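Local structure of Apc35852 (Geobacillus stearothermophilus, 1U9C) at residues Ser5-Met10 with His88-Ile93. The protein is of unknown function but belongs to the DJ-1/PfpI family, whose members include chaperones, glyoxalase-like enzymes and proposed cysteine proteases. Sequence-based numbering, arbitrary orientation.
Sequences SKRVLM and HGFDAI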
ATOM      1  N   SER A   5      -5.323  12.379  18.708  1.00 35.21           N
ATOM      2  CA  SER A   5      -5.681  11.840  17.423  1.00 32.72           C
ATOM      3  C   SER A   5      -4.975  10.555  17.055  1.00 28.85           C
ATOM      4  O   SER A   5      -3.864  10.312  17.446  1.00 29.29           O
ATOM      5  CB  SER A   5      -5.336  12.839  16.336  1.00 33.00           C
ATOM      6  OG  SER A   5      -3.938  12.999  16.252  1.00 39.15           O
ATOM      7  N   LYS A   6      -5.674   9.754  16.299  1.00 24.45           N
ATOM      8  CA  LYS A   6      -5.071   8.562  15.701  1.00 22.71           C
ATOM      9  C   LYS A   6      -3.946   8.980  14.758  1.00 23.77           C
ATOM     10  O   LYS A   6      -3.950  10.069  14.160  1.00 23.71           O
ATOM     11  CB  LYS A   6      -6.164   7.823  14.943  1.00 23.29           C
ATOM     12  CG  LYS A   6      -7.309   7.274  15.800  1.00 24.98           C
ATOM     13  CD  LYS A   6      -6.841   6.136  16.700  1.00 24.64           C
ATOM     14  CE  LYS A   6      -7.976   5.547  17.569  1.00 26.63           C
ATOM     15  NZ  LYS A   6      -7.477   4.641  18.586  1.00 28.81           N
ATOM     16  N   ARG A   7      -3.012   8.069  14.601  1.00 23.10           N
ATOM     17  CA  ARG A   7      -1.798   8.281  13.828  1.00 24.40           C
ATOM     18  C   ARG A   7      -1.709   7.211  12.771  1.00 22.17           C
ATOM     19  O   ARG A   7      -1.861   6.023  13.021  1.00 21.41           O
ATOM     20  CB  ARG A   7      -0.553   8.230  14.694  1.00 25.13           C
ATOM     21  CG  ARG A   7      -0.461   9.221  15.869  1.00 27.72           C
ATOM     22  CD  ARG A   7       0.886   9.242  16.553  1.00 30.16           C
ATOM     23  NE  ARG A   7       1.959   9.734  15.675  1.00 34.28           N
ATOM     24  CZ  ARG A   7       3.205   9.235  15.559  1.00 33.98           C
ATOM     25  NH1 ARG A   7       3.636   8.157  16.209  1.00 36.14           N
ATOM     26  NH2 ARG A   7       4.044   9.838  14.720  1.00 38.13           N
ATOM     27  N   VAL A   8      -1.442   7.634  11.554  1.00 22.14           N
ATOM     28  CA  VAL A   8      -1.346   6.766  10.374  1.00 20.85           C
ATOM     29  C   VAL A   8       0.047   6.894   9.765  1.00 21.05           C
ATOM     30  O   VAL A   8       0.511   7.994   9.496  1.00 21.85           O
ATOM     31  CB  VAL A   8      -2.423   7.057   9.303  1.00 22.22           C
ATOM     32  CG1 VAL A   8      -2.296   6.149   8.140  1.00 21.76           C
ATOM     33  CG2 VAL A   8      -3.805   6.961   9.908  1.00 22.03           C
ATOM     34  N   LEU A   9       0.680   5.755   9.526  1.00 19.45           N
ATOM     35  CA  LEU A   9       1.964   5.693   8.820  1.00 20.05           C
ATOM     36  C   LEU A   9       1.680   5.331   7.362  1.00 19.34           C
ATOM     37  O   LEU A   9       1.077   4.295   7.096  1.00 20.79           O
ATOM     38  CB  LEU A   9       2.854   4.616   9.439  1.00 19.89           C
ATOM     39  CG  LEU A   9       4.178   4.357   8.730  1.00 20.42           C
ATOM     40  CD1 LEU A   9       5.086   5.566   8.791  1.00 20.01           C
ATOM     41  CD2 LEU A   9       4.834   3.121   9.330  1.00 21.10           C
ATOM     42  N   MET A  10       2.104   6.165   6.418  1.00 19.68           N
ATOM     43  CA  MET A  10       1.988   5.827   4.992  1.00 19.22           C
ATOM     44  C   MET A  10       3.342   5.524   4.412  1.00 20.76           C
ATOM     45  O   MET A  10       4.277   6.282   4.742  1.00 21.02           O
ATOM     46  CB  MET A  10       1.338   6.975   4.228  1.00 20.45           C
ATOM     47  CG  MET A  10      -0.080   7.288   4.748  1.00 19.75           C
ATOM     48  SD  MET A  10      -0.988   8.505   3.753  1.00 21.56           S
ATOM     49  CE  MET A  10      -1.440   7.510   2.342  1.00 23.84           C
ATOM     50  N   HIS A  88       6.285   1.173  15.822  1.00 25.22           N
ATOM     51  CA  HIS A  88       5.462   1.486  16.962  1.00 25.16           C
ATOM     52  C   HIS A  88       5.076   2.953  16.931  1.00 24.77           C
ATOM     53  O   HIS A  88       5.703   3.772  16.225  1.00 25.04           O
ATOM     54  CB  HIS A  88       6.218   1.118  18.243  1.00 26.86           C
ATOM     55  CG  HIS A  88       6.482  -0.356  18.349  1.00 29.29           C
ATOM     56  ND1 HIS A  88       7.698  -0.928  18.046  1.00 32.46           N
ATOM     57  CD2 HIS A  88       5.646  -1.378  18.644  1.00 31.98           C
ATOM     58  CE1 HIS A  88       7.616  -2.242  18.214  1.00 33.78           C
ATOM     59  NE2 HIS A  88       6.375  -2.538  18.570  1.00 34.13           N
ATOM     60  N   GLY A  89       3.962   3.264  17.592  1.00 25.04           N
ATOM     61  CA  GLY A  89       3.445   4.628  17.692  1.00 25.30           C
ATOM     62  C   GLY A  89       2.346   4.988  16.705  1.00 25.83           C
ATOM     63  O   GLY A  89       1.880   6.120  16.708  1.00 28.13           O
ATOM     64  N   PHE A  90       1.912   4.051  15.865  1.00 23.54           N
ATOM     65  CA  PHE A  90       0.885   4.281  14.852  1.00 23.36           C
ATOM     66  C   PHE A  90      -0.263   3.316  15.002  1.00 23.75           C
ATOM     67  O   PHE A  90      -0.045   2.147  15.248  1.00 27.10           O
ATOM     68  CB  PHE A  90       1.481   4.123  13.468  1.00 24.05           C
ATOM     69  CG  PHE A  90       2.508   5.141  13.167  1.00 21.74           C
ATOM     70  CD1 PHE A  90       2.158   6.407  12.773  1.00 22.91           C
ATOM     71  CD2 PHE A  90       3.865   4.832  13.321  1.00 23.65           C
ATOM     72  CE1 PHE A  90       3.110   7.377  12.584  1.00 25.06           C
ATOM     73  CE2 PHE A  90       4.834   5.792  13.098  1.00 26.96           C
ATOM     74  CZ  PHE A  90       4.451   7.062  12.720  1.00 26.46           C
ATOM     75  N   ASP A  91      -1.474   3.779  14.749  1.00 20.69           N
ATOM     76  CA  ASP A  91      -2.692   2.987  14.804  1.00 20.66           C
ATOM     77  C   ASP A  91      -2.943   2.209  13.541  1.00 18.15           C
ATOM     78  O   ASP A  91      -3.619   1.208  13.540  1.00 20.69           O
ATOM     79  CB  ASP A  91      -3.840   3.909  15.107  1.00 20.99           C
ATOM     80  CG  ASP A  91      -3.600   4.665  16.349  1.00 22.44           C
ATOM     81  OD1 ASP A  91      -3.849   4.093  17.452  1.00 24.81           O
ATOM     82  OD2 ASP A  91      -3.185   5.844  16.397  1.00 22.99           O
ATOM     83  N   ALA A  92      -2.390   2.680  12.416  1.00 19.37           N
ATOM     84  CA  ALA A  92      -2.592   2.063  11.102  1.00 19.17           C
ATOM     85  C   ALA A  92      -1.360   2.287  10.218  1.00 20.03           C
ATOM     86  O   ALA A  92      -0.714   3.362  10.344  1.00 19.51           O
ATOM     87  CB  ALA A  92      -3.838   2.571  10.367  1.00 20.40           C
ATOM     88  N   ILE A  93      -1.118   1.365   9.300  1.00 19.45           N
ATOM     89  CA  ILE A  93      -0.123   1.583   8.209  1.00 19.61           C
ATOM     90  C   ILE A  93      -0.915   1.413   6.936  1.00 19.01           C
ATOM     91  O   ILE A  93      -1.794   0.549   6.789  1.00 20.66           O
ATOM     92  CB  ILE A  93       1.055   0.574   8.341  1.00 19.35           C
ATOM     93  CG1 ILE A  93       2.103   0.889   7.273  1.00 20.49           C
ATOM     94  CG2 ILE A  93       0.629  -0.866   8.244  1.00 20.07           C
ATOM     95  CD1 ILE A  93       3.378   0.023   7.476  1.00 21.10           C
TER
HETATM   96  O   HOH W   1      -6.047   2.467  17.504  1.00 27.08           O
HETATM   97  O   HOH W   2       6.379   6.224  16.163  1.00 39.66           O
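R7 and L9 hold the F90 ring between them. The guanidinium lies over one face, its CZ 4.1 Å from the ring centroid and 35° off the normal, an off-centre cation-pi contact. The two planes are 31° apart. L9 CB covers the opposite face in a CH-pi contact, 3.9 Å from the ring centroid. R7 NH1 donates to G89 O at 2.7 Å from above the carbonyl plane, while NE is salt-bridged to D44. An alanine in place of R7 removes the guanidinium from over the F90 ring and would probably leave G89 O without this donor and D44 without this cationic partner. The D91 carboxylate takes R7 N on the anti lone pair of OD2 (2.9 Å). Between backbones, D91 N donates to R7 O, and L9 N reaches A92 O at 2.9 Å, nearly straight (173°). A water bridges D91 OD1 and K6 NZ, whose direct salt bridge is long; NZ also donates to R223 O. Among apolar groups, L9 CD2 meets I93 CD1 at 3.9 Å, the two side chains lying side by side. Bridges V8-A92 and L9-I93 join strands 7-12 and 92-95 in parallel, neighbours in the central sheet, flanked by helices, of the DJ-1/PfpI alpha/beta fold.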